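Local coordinates for protein xylanase 10C (Pseudomonas cellulosa, PDB 1GNY) that cleaves internal linkages of the xylan backbone with its C-terminal catalytic domain, and binds xylan and xylooligosaccharides through the family 15 carbohydrate-binding module that forms this chain, at residues Ile78-Lys83 and Cys110-Asp115; Thr52-Ala57 and Arg124-Gly129; Val3-Asp8 and Phe46-Pro51. All coordinates share one frame; numbering follows the deposited sequence.

Interactions 1 and 3 bridge the two large sheets of one beta-sandwich module; interaction 2 packs the short strand 52-53 and the turn after it on the xylan-binding sheet, where strand 126-133 runs between strands 75-82 and 42-48. Interactions 1 and 2 lie about 7 Å apart, centre to centre, and supply two glutamines to the same xylose of chain B; Q81 OE1 and Q127 NE2 are hydrogen-bonded at 2.8 Å. Interaction 3 is about 8 Å from interaction 2 and 13 Å from interaction 1, between centres. Its strand 42-48 continues the sheet, V126 O lying 2.8 Å from I48 N. A salt bridge of 3.0 Å between K83 NZ and D47 OD2 joins interactions 1 and 3 directly.

Interaction 1 of 3, residues Ile78-Lys83 and Cys110-Asp115; sequences IFAQLK and CTIDED. With XYP (beta-D-xylopyranose), chain B; XYP (beta-D-xylopyranose), chain C.
I78 packs on C110 in the core of the beta-sandwich, where strand 75-82 of the xylan-binding sheet faces strand 106-111 of the other sheet. The touching branch of I78 is CG2, which stands anti to the backbone N and is thereby sent toward the cysteine; I78 CG2 lies 3.6 Å from C110 CB. I78 CG2 is also 4.0 Å from C110 SG, so the isoleucine rests along the cysteine side chain and not on its backbone. Two residues on in each segment, A80 CB meets the end of I112 at CD1, a looser approach of 4.3 Å. No hydrogen bond crosses between the segments; the join is apolar and buried. Around it, C110 is fixed by its disulfide to C93, while F119 packs on both A80 and I112.

Strand alternation turns Q81 to the other face of the sheet, into the carbohydrate site. There its amide spans two sugars. Q81 NE2 donates to O4 of the chain B xylose at 3.0 Å with an N-H...O angle of 161°. A weak bond of 3.5 Å runs from Q81 NE2 to O5 of the chain C xylose. NE2 also bonds W86 O, and this partner together with Q127 fixes the rotation of the amide. On the oxygen side, Q81 OE1 stands 2.7 Å from O3 of the chain B xylose.

Interaction 2 of 3, residues Thr52-Ala57 and Arg124-Gly129; sequences TTLEDA and RDVQVG. With XYP (beta-D-xylopyranose), chain B.
V126 meets T52 and L54 inside the beta-sandwich, its side chain pointing from the inner face of the xylan-binding sheet to the short strand 52-53 and the type II turn that follows. At the root of the valine, V126 CB already lies 4.1 Å from L54 CD1. One branch, V126 CG1, is anti to the backbone N (chi1 172°) and carries on toward the leucine: it stands 4.0 Å from L54 CD1, the two side chains meeting tip to tip. The other branch, V126 CG2, turns to the threonine, 3.8 Å from the methyl T52 CG2, and it also touches T52 OG1. That hydroxyl is taken up by polar neighbours, F119 O and the side chain of Q121, so it is satisfied even though valine borders it.

The turn from L54 to A57 is closed by A57 N donating to L54 O, with D56 in a left-handed conformation (phi 69°) at its third position. F119 fills in beside both L54 and V126.

The next residue, Q127, leaves the opposite face of the strand. Its chain is extended; R14 NH2 bonds Q127 OE1 and Q81 lies on the NE2 side, which together probably set the amide. At the tip, Q127 NE2 donates to O2 of the chain B xylose at 3.0 Å, almost straight at 171°.

Interaction 3 of 3, residues Val3-Asp8 and Phe46-Pro51; sequences VVIEVD and FDIARP
In this part of the beta-sandwich, the N-terminal segment 3-8 lies across from strand 42-48 of the opposite sheet, and V7 and F46 meet between them. The pair forms a CH-pi contact. V7 CG1 sits over the middle of one ring face of F46, 3.8 Å from the ring centroid and only 8° off the normal. Its second methyl is placed nearer the rim: V7 CG2 is 3.6 Å from F46 CE2 and 3.7 Å from F46 CZ. Both branches therefore press on the aromatic ring. With CG between the backbone N and the carbonyl carbon (chi1 62°), the phenylalanine turns a ring face to V7.

I48, two residues along, approaches the edge of the same ring with CD1, in the ring plane. That methyl also forms the second bridge between the segments, I5 CG2 lying 4.3 Å from I48 CD1. One face and part of the edge of the F46 ring thus meet aliphatic groups, while the indole of W13 meets the ring with its plane at about 55°. With an alanine at F46, V7 CG1 is likely to lose the aromatic face under it, and a gap would probably open beside I48 and W13.

D47, between F46 and I48, turns to the other side of the strand and forms a salt bridge with R14. The F46 side chain stays about 7 Å from that of Q127 and about 11 Å from a bound xylose, and makes no contact with the sugar. Apolar side chains from two facing sheets, I5 and V7 on one and F46 and I48 on the other, pack between them here, as in the core of a beta-sandwich.

Interaction 1 of 3, residues Ile78-Lys83 and Cys110-Asp115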
loop_
_atom_site.group_PDB
_atom_site.type_symbol
_atom_site.label_atom_id
_atom_site.label_comp_id
_atom_site.label_asym_id
_atom_site.label_seq_id
_atom_site.Cartn_x
_atom_site.Cartn_y
_atom_site.Cartn_z
ATOM N N ILE A 78 2.240 4.161 1.600
ATOM C CA ILE A 78 1.339 3.056 2.014
ATOM C C ILE A 78 0.115 3.770 2.601
ATOM O O ILE A 78 0.263 4.677 3.398
ATOM C CB ILE A 78 1.990 2.094 3.041
ATOM C CG1 ILE A 78 3.156 1.323 2.412
ATOM C CG2 ILE A 78 0.946 1.132 3.623
ATOM C CD1 ILE A 78 4.028 0.611 3.410
ATOM N N PHE A 79 -1.085 3.294 2.302
ATOM C CA PHE A 79 -2.320 3.890 2.823
ATOM C C PHE A 79 -3.402 2.837 3.021
ATOM O O PHE A 79 -3.291 1.742 2.510
ATOM C CB PHE A 79 -2.820 5.008 1.885
ATOM C CG PHE A 79 -3.231 4.526 0.513
ATOM C CD1 PHE A 79 -2.289 4.215 -0.465
ATOM C CD2 PHE A 79 -4.576 4.346 0.210
ATOM C CE1 PHE A 79 -2.668 3.763 -1.728
ATOM C CE2 PHE A 79 -4.959 3.861 -1.017
ATOM C CZ PHE A 79 -4.007 3.583 -2.012
ATOM N N ALA A 80 -4.462 3.198 3.737
ATOM C CA ALA A 80 -5.620 2.348 3.927
ATOM C C ALA A 80 -6.848 3.265 4.010
ATOM O O ALA A 80 -6.748 4.396 4.460
ATOM C CB ALA A 80 -5.470 1.507 5.186
ATOM N N GLN A 81 -7.993 2.803 3.541
ATOM C CA GLN A 81 -9.229 3.631 3.581
ATOM C C GLN A 81 -10.460 2.713 3.535
ATOM O O GLN A 81 -10.417 1.573 3.053
ATOM C CB GLN A 81 -9.278 4.646 2.393
ATOM C CG GLN A 81 -9.203 3.963 1.024
ATOM C CD GLN A 81 -8.925 4.872 -0.194
ATOM O OE1 GLN A 81 -8.324 4.398 -1.167
ATOM N NE2 GLN A 81 -9.453 6.121 -0.192
ATOM N N LEU A 82 -11.559 3.242 4.017
ATOM C CA LEU A 82 -12.835 2.530 4.010
ATOM C C LEU A 82 -13.412 2.473 2.599
ATOM O O LEU A 82 -13.544 3.494 1.963
ATOM C CB LEU A 82 -13.803 3.243 4.957
ATOM C CG LEU A 82 -13.365 3.304 6.419
ATOM C CD1 LEU A 82 -14.438 4.050 7.250
ATOM C CD2 LEU A 82 -13.129 1.921 7.010
ATOM N N LYS A 83 -13.690 1.279 2.103
ATOM C CA LYS A 83 -14.191 1.103 0.734
ATOM C C LYS A 83 -15.560 1.684 0.626
ATOM O O LYS A 83 -16.437 1.407 1.438
ATOM C CB LYS A 83 -14.270 -0.343 0.309
ATOM C CG LYS A 83 -13.062 -0.888 -0.256
ATOM C CD LYS A 83 -13.367 -2.142 -1.101
ATOM C CE LYS A 83 -13.361 -1.915 -2.586
ATOM N NZ LYS A 83 -13.571 -3.189 -3.299
ATOM N N CYS A 110 4.005 0.826 7.907
ATOM C CA CYS A 110 2.974 1.812 8.155
ATOM C C CYS A 110 2.107 1.368 9.301
ATOM O O CYS A 110 1.551 0.277 9.259
ATOM C CB CYS A 110 2.086 1.989 6.916
ATOM S SG CYS A 110 0.749 3.178 7.109
ATOM N N THR A 111 2.026 2.189 10.338
ATOM C CA THR A 111 1.143 1.897 11.486
ATOM C C THR A 111 -0.198 2.631 11.320
ATOM O O THR A 111 -0.239 3.852 11.126
ATOM C CB THR A 111 1.774 2.307 12.822
ATOM O OG1 THR A 111 2.937 1.522 13.071
ATOM C CG2 THR A 111 0.880 1.973 13.992
ATOM N N ILE A 112 -1.287 1.880 11.408
ATOM C CA ILE A 112 -2.632 2.466 11.356
ATOM C C ILE A 112 -2.983 2.958 12.764
ATOM O O ILE A 112 -2.993 2.183 13.709
ATOM C CB ILE A 112 -3.697 1.434 10.868
ATOM C CG1 ILE A 112 -3.420 1.007 9.418
ATOM C CG2 ILE A 112 -5.104 2.009 11.033
ATOM C CD1 ILE A 112 -4.259 -0.224 8.917
ATOM N N ASP A 113 -3.263 4.245 12.896
ATOM C CA ASP A 113 -3.611 4.845 14.189
ATOM C C ASP A 113 -4.453 6.125 13.978
ATOM O O ASP A 113 -3.904 7.210 13.765
ATOM C CB ASP A 113 -2.336 5.160 14.967
ATOM C CG ASP A 113 -2.600 5.744 16.358
ATOM O OD1 ASP A 113 -3.744 5.693 16.866
ATOM O OD2 ASP A 113 -1.687 6.295 17.012
ATOM N N GLU A 114 -5.770 5.962 14.018
ATOM C CA GLU A 114 -6.730 7.065 13.890
ATOM C C GLU A 114 -7.373 7.367 15.247
ATOM O O GLU A 114 -7.767 6.471 15.990
ATOM C CB GLU A 114 -7.795 6.773 12.834
ATOM C CG GLU A 114 -7.244 6.747 11.398
ATOM C CD GLU A 114 -6.837 8.132 10.909
ATOM O OE1 GLU A 114 -7.721 8.975 10.667
ATOM O OE2 GLU A 114 -5.619 8.383 10.790
ATOM N N ASP A 115 -7.470 8.654 15.558
ATOM C CA ASP A 115 -7.991 9.092 16.870
ATOM C C ASP A 115 -9.450 8.660 17.127
ATOM O O ASP A 115 -9.796 8.324 18.258
ATOM C CB ASP A 115 -7.851 10.606 17.046
ATOM C CG ASP A 115 -6.406 11.063 17.196
ATOM O OD1 ASP A 115 -5.521 10.280 17.624
ATOM O OD2 ASP A 115 -6.064 12.230 16.905
HETATM C C1 XYP B . -11.245 5.514 -5.861
HETATM C C2 XYP B . -9.894 5.071 -5.324
HETATM C C3 XYP B . -9.605 5.725 -3.975
HETATM C C4 XYP B . -9.882 7.230 -4.034
HETATM C C5 XYP B . -11.260 7.450 -4.627
HETATM O O2 XYP B . -9.879 3.658 -5.142
HETATM O O3 XYP B . -8.257 5.496 -3.594
HETATM O O4 XYP B . -9.847 7.727 -2.716
HETATM O O5 XYP B . -11.377 6.867 -5.906
HETATM C C1 XYP C . -9.246 9.006 -2.487
HETATM C C2 XYP C . -10.159 9.780 -1.555
HETATM C C3 XYP C . -9.507 11.120 -1.268
HETATM C C4 XYP C . -8.115 10.919 -0.707
HETATM C C5 XYP C . -7.345 10.032 -1.659
HETATM O O2 XYP C . -11.424 10.000 -2.174
HETATM O O3 XYP C . -10.219 11.820 -0.263
HETATM O O4 XYP C . -7.473 12.189 -0.607
HETATM O O5 XYP C . -8.041 8.804 -1.917
#

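Interaction 2 of 3, residues Thr52-Ala57 and Arg124-Gly129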
loop_
_atom_site.group_PDB
_atom_site.type_symbol
_atom_site.label_atom_id
_atom_site.label_comp_id
_atom_site.label_asym_id
_atom_site.label_seq_id
_atom_site.Cartn_x
_atom_site.Cartn_y
_atom_site.Cartn_z
ATOM N N THR A 52 -13.229 -5.562 10.360
ATOM C CA THR A 52 -11.836 -5.267 10.686
ATOM C C THR A 52 -11.623 -4.731 12.093
ATOM O O THR A 52 -12.449 -3.980 12.635
ATOM C CB THR A 52 -11.197 -4.260 9.679
ATOM O OG1 THR A 52 -11.781 -2.946 9.816
ATOM C CG2 THR A 52 -11.448 -4.713 8.230
ATOM N N THR A 53 -10.488 -5.138 12.627
ATOM C CA THR A 53 -9.915 -4.574 13.873
ATOM C C THR A 53 -8.475 -4.181 13.522
ATOM O O THR A 53 -7.505 -4.868 13.884
ATOM C CB THR A 53 -9.970 -5.572 15.009
ATOM O OG1 THR A 53 -11.349 -5.907 15.270
ATOM C CG2 THR A 53 -9.456 -4.965 16.308
ATOM N N LEU A 54 -8.393 -3.106 12.737
ATOM C CA LEU A 54 -7.117 -2.618 12.188
ATOM C C LEU A 54 -6.443 -1.466 12.940
ATOM O O LEU A 54 -5.313 -1.103 12.610
ATOM C CB LEU A 54 -7.280 -2.278 10.692
ATOM C CG LEU A 54 -7.243 -3.466 9.759
ATOM C CD1 LEU A 54 -7.793 -3.051 8.366
ATOM C CD2 LEU A 54 -5.859 -4.109 9.635
ATOM N N GLU A 55 -7.083 -0.930 13.973
ATOM C CA GLU A 55 -6.426 0.146 14.735
ATOM C C GLU A 55 -5.196 -0.423 15.434
ATOM O O GLU A 55 -5.254 -1.523 15.996
ATOM C CB GLU A 55 -7.392 0.790 15.735
ATOM C CG GLU A 55 -8.477 1.631 15.092
ATOM C CD GLU A 55 -7.934 2.897 14.417
ATOM O OE1 GLU A 55 -6.821 3.349 14.797
ATOM O OE2 GLU A 55 -8.616 3.414 13.512
ATOM N N ASP A 56 -4.074 0.313 15.355
ATOM C CA ASP A 56 -2.765 -0.099 15.913
ATOM C C ASP A 56 -2.114 -1.287 15.160
ATOM O O ASP A 56 -1.103 -1.832 15.592
ATOM C CB ASP A 56 -2.847 -0.349 17.435
ATOM C CG ASP A 56 -3.275 0.894 18.208
ATOM O OD1 ASP A 56 -2.775 1.993 17.934
ATOM O OD2 ASP A 56 -4.131 0.867 19.099
ATOM N N ALA A 57 -2.645 -1.625 13.985
ATOM C CA ALA A 57 -2.047 -2.665 13.142
ATOM C C ALA A 57 -0.828 -2.093 12.418
ATOM O O ALA A 57 -0.766 -0.894 12.150
ATOM C CB ALA A 57 -3.042 -3.193 12.112
ATOM N N ARG A 124 -17.699 -2.168 6.429
ATOM C CA ARG A 124 -16.993 -2.052 5.137
ATOM C C ARG A 124 -15.726 -2.872 5.000
ATOM O O ARG A 124 -15.038 -3.130 5.974
ATOM C CB ARG A 124 -16.621 -0.593 4.937
ATOM C CG ARG A 124 -17.823 0.336 4.940
ATOM C CD ARG A 124 -17.454 1.811 4.822
ATOM N NE ARG A 124 -18.614 2.703 4.802
ATOM C CZ ARG A 124 -19.495 2.831 3.806
ATOM N NH1 ARG A 124 -19.372 2.142 2.664
ATOM N NH2 ARG A 124 -20.510 3.695 3.931
ATOM N N ASP A 125 -15.424 -3.258 3.767
ATOM C CA ASP A 125 -14.113 -3.815 3.470
ATOM C C ASP A 125 -13.167 -2.605 3.539
ATOM O O ASP A 125 -13.592 -1.452 3.389
ATOM C CB ASP A 125 -14.035 -4.393 2.066
ATOM C CG ASP A 125 -14.891 -5.640 1.863
ATOM O OD1 ASP A 125 -15.092 -6.428 2.816
ATOM O OD2 ASP A 125 -15.354 -5.931 0.716
ATOM N N VAL A 126 -11.905 -2.898 3.785
ATOM C CA VAL A 126 -10.867 -1.853 3.855
ATOM C C VAL A 126 -9.925 -2.061 2.674
ATOM O O VAL A 126 -9.335 -3.149 2.516
ATOM C CB VAL A 126 -10.136 -1.896 5.182
ATOM C CG1 VAL A 126 -8.934 -0.947 5.210
ATOM C CG2 VAL A 126 -11.094 -1.506 6.286
ATOM N N GLN A 127 -9.767 -0.994 1.891
ATOM C CA GLN A 127 -8.837 -0.978 0.762
ATOM C C GLN A 127 -7.479 -0.545 1.244
ATOM O O GLN A 127 -7.372 0.522 1.857
ATOM C CB GLN A 127 -9.311 -0.042 -0.338
ATOM C CG GLN A 127 -8.429 0.021 -1.588
ATOM C CD GLN A 127 -9.095 0.825 -2.688
ATOM O OE1 GLN A 127 -9.805 0.245 -3.525
ATOM N NE2 GLN A 127 -8.832 2.134 -2.720
ATOM N N VAL A 128 -6.469 -1.362 0.978
ATOM C CA VAL A 128 -5.090 -1.116 1.418
ATOM C C VAL A 128 -4.172 -1.120 0.207
ATOM O O VAL A 128 -4.360 -1.921 -0.717
ATOM C CB VAL A 128 -4.608 -2.211 2.437
ATOM C CG1 VAL A 128 -3.163 -1.935 2.908
ATOM C CG2 VAL A 128 -5.557 -2.315 3.612
ATOM N N GLY A 129 -3.182 -0.245 0.168
ATOM C CA GLY A 129 -2.239 -0.289 -0.934
ATOM C C GLY A 129 -1.047 0.616 -0.792
ATOM O O GLY A 129 -0.761 1.048 0.340
HETATM C C1 XYP B . -11.245 5.514 -5.861
HETATM C C2 XYP B . -9.894 5.071 -5.324
HETATM C C3 XYP B . -9.605 5.725 -3.975
HETATM C C4 XYP B . -9.882 7.230 -4.034
HETATM C C5 XYP B . -11.260 7.450 -4.627
HETATM O O2 XYP B . -9.879 3.658 -5.142
HETATM O O3 XYP B . -8.257 5.496 -3.594
HETATM O O4 XYP B . -9.847 7.727 -2.716
HETATM O O5 XYP B . -11.377 6.867 -5.906
#

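Interaction 3 of 3, residues Val3-Asp8 and Phe46-Pro51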
loop_
_atom_site.group_PDB
_atom_site.type_symbol
_atom_site.label_atom_id
_atom_site.label_comp_id
_atom_site.label_asym_id
_atom_site.label_seq_id
_atom_site.Cartn_x
_atom_site.Cartn_y
_atom_site.Cartn_z
ATOM N N VAL A 3 -2.022 -11.708 15.844
ATOM C CA VAL A 3 -2.561 -12.193 14.564
ATOM C C VAL A 3 -1.725 -11.607 13.410
ATOM O O VAL A 3 -1.521 -10.397 13.367
ATOM C CB VAL A 3 -4.025 -11.766 14.318
ATOM C CG1 VAL A 3 -4.522 -12.202 12.938
ATOM C CG2 VAL A 3 -4.959 -12.318 15.395
ATOM N N VAL A 4 -1.247 -12.479 12.529
ATOM C CA VAL A 4 -0.498 -12.074 11.330
ATOM C C VAL A 4 -1.243 -12.491 10.077
ATOM O O VAL A 4 -1.557 -13.684 9.887
ATOM C CB VAL A 4 0.921 -12.683 11.295
ATOM C CG1 VAL A 4 1.659 -12.272 10.008
ATOM C CG2 VAL A 4 1.682 -12.248 12.549
ATOM N N ILE A 5 -1.527 -11.512 9.229
ATOM C CA ILE A 5 -2.203 -11.736 7.933
ATOM C C ILE A 5 -1.133 -11.634 6.847
ATOM O O ILE A 5 -0.470 -10.575 6.732
ATOM C CB ILE A 5 -3.275 -10.659 7.675
ATOM C CG1 ILE A 5 -4.386 -10.765 8.719
ATOM C CG2 ILE A 5 -3.867 -10.752 6.221
ATOM C CD1 ILE A 5 -5.277 -9.606 8.769
ATOM N N GLU A 6 -0.989 -12.697 6.064
ATOM C CA GLU A 6 -0.088 -12.716 4.886
ATOM C C GLU A 6 -0.962 -12.537 3.661
ATOM O O GLU A 6 -1.797 -13.382 3.372
ATOM C CB GLU A 6 0.704 -14.019 4.794
ATOM C CG GLU A 6 1.603 -14.186 6.003
ATOM C CD GLU A 6 2.520 -15.382 5.911
ATOM O OE1 GLU A 6 2.342 -16.206 4.981
ATOM O OE2 GLU A 6 3.409 -15.483 6.781
ATOM N N VAL A 7 -0.771 -11.441 2.940
ATOM C CA VAL A 7 -1.616 -11.103 1.792
ATOM C C VAL A 7 -1.252 -11.906 0.532
ATOM O O VAL A 7 -0.066 -12.058 0.165
ATOM C CB VAL A 7 -1.536 -9.570 1.493
ATOM C CG1 VAL A 7 -2.309 -9.147 0.218
ATOM C CG2 VAL A 7 -2.012 -8.754 2.695
ATOM N N ASP A 8 -2.286 -12.413 -0.135
ATOM C CA ASP A 8 -2.129 -13.137 -1.408
ATOM C C ASP A 8 -1.568 -12.189 -2.476
ATOM O O ASP A 8 -2.128 -11.120 -2.707
ATOM C CB ASP A 8 -3.500 -13.686 -1.845
ATOM C CG ASP A 8 -3.429 -14.648 -2.995
ATOM O OD1 ASP A 8 -2.365 -14.861 -3.593
ATOM O OD2 ASP A 8 -4.460 -15.264 -3.320
ATOM N N PHE A 46 -5.434 -3.839 -2.642
ATOM C CA PHE A 46 -6.167 -5.074 -2.398
ATOM C C PHE A 46 -7.133 -4.767 -1.260
ATOM O O PHE A 46 -7.032 -3.729 -0.588
ATOM C CB PHE A 46 -5.227 -6.232 -2.026
ATOM C CG PHE A 46 -4.454 -5.989 -0.758
ATOM C CD1 PHE A 46 -3.265 -5.274 -0.793
ATOM C CD2 PHE A 46 -4.955 -6.412 0.480
ATOM C CE1 PHE A 46 -2.571 -4.995 0.381
ATOM C CE2 PHE A 46 -4.254 -6.131 1.650
ATOM C CZ PHE A 46 -3.085 -5.413 1.599
ATOM N N ASP A 47 -8.034 -5.702 -1.001
ATOM C CA ASP A 47 -8.991 -5.515 0.079
ATOM C C ASP A 47 -8.779 -6.470 1.241
ATOM O O ASP A 47 -8.496 -7.654 1.052
ATOM C CB ASP A 47 -10.420 -5.751 -0.399
ATOM C CG ASP A 47 -10.836 -4.819 -1.465
ATOM O OD1 ASP A 47 -10.432 -3.624 -1.449
ATOM O OD2 ASP A 47 -11.607 -5.197 -2.360
ATOM N N ILE A 48 -8.909 -5.944 2.442
ATOM C CA ILE A 48 -9.030 -6.744 3.643
ATOM C C ILE A 48 -10.539 -6.897 3.839
ATOM O O ILE A 48 -11.289 -5.921 4.005
ATOM C CB ILE A 48 -8.360 -6.105 4.864
ATOM C CG1 ILE A 48 -6.830 -6.099 4.714
ATOM C CG2 ILE A 48 -8.750 -6.849 6.192
ATOM C CD1 ILE A 48 -6.135 -7.479 4.600
ATOM N N ALA A 49 -10.981 -8.153 3.866
ATOM C CA ALA A 49 -12.401 -8.433 4.067
ATOM C C ALA A 49 -12.928 -8.074 5.460
ATOM O O ALA A 49 -12.335 -8.437 6.499
ATOM C CB ALA A 49 -12.673 -9.931 3.795
ATOM N N ARG A 50 -14.074 -7.404 5.465
ATOM C CA ARG A 50 -14.741 -7.083 6.709
ATOM C C ARG A 50 -15.134 -8.339 7.504
ATOM O O ARG A 50 -15.295 -9.454 6.934
ATOM C CB ARG A 50 -15.990 -6.258 6.442
ATOM C CG ARG A 50 -16.913 -6.904 5.406
ATOM C CD ARG A 50 -18.259 -6.256 5.386
ATOM N NE ARG A 50 -19.161 -6.426 4.282
ATOM C CZ ARG A 50 -18.916 -6.612 2.987
ATOM N NH1 ARG A 50 -17.890 -7.256 2.387
ATOM N NH2 ARG A 50 -19.957 -6.263 2.282
ATOM N N PRO A 51 -15.247 -8.180 8.828
ATOM C CA PRO A 51 -15.037 -6.943 9.609
ATOM C C PRO A 51 -13.582 -6.748 9.883
ATOM O O PRO A 51 -12.778 -7.679 9.662
ATOM C CB PRO A 51 -15.769 -7.266 10.903
ATOM C CG PRO A 51 -15.446 -8.762 11.085
ATOM C CD PRO A 51 -15.537 -9.338 9.699
#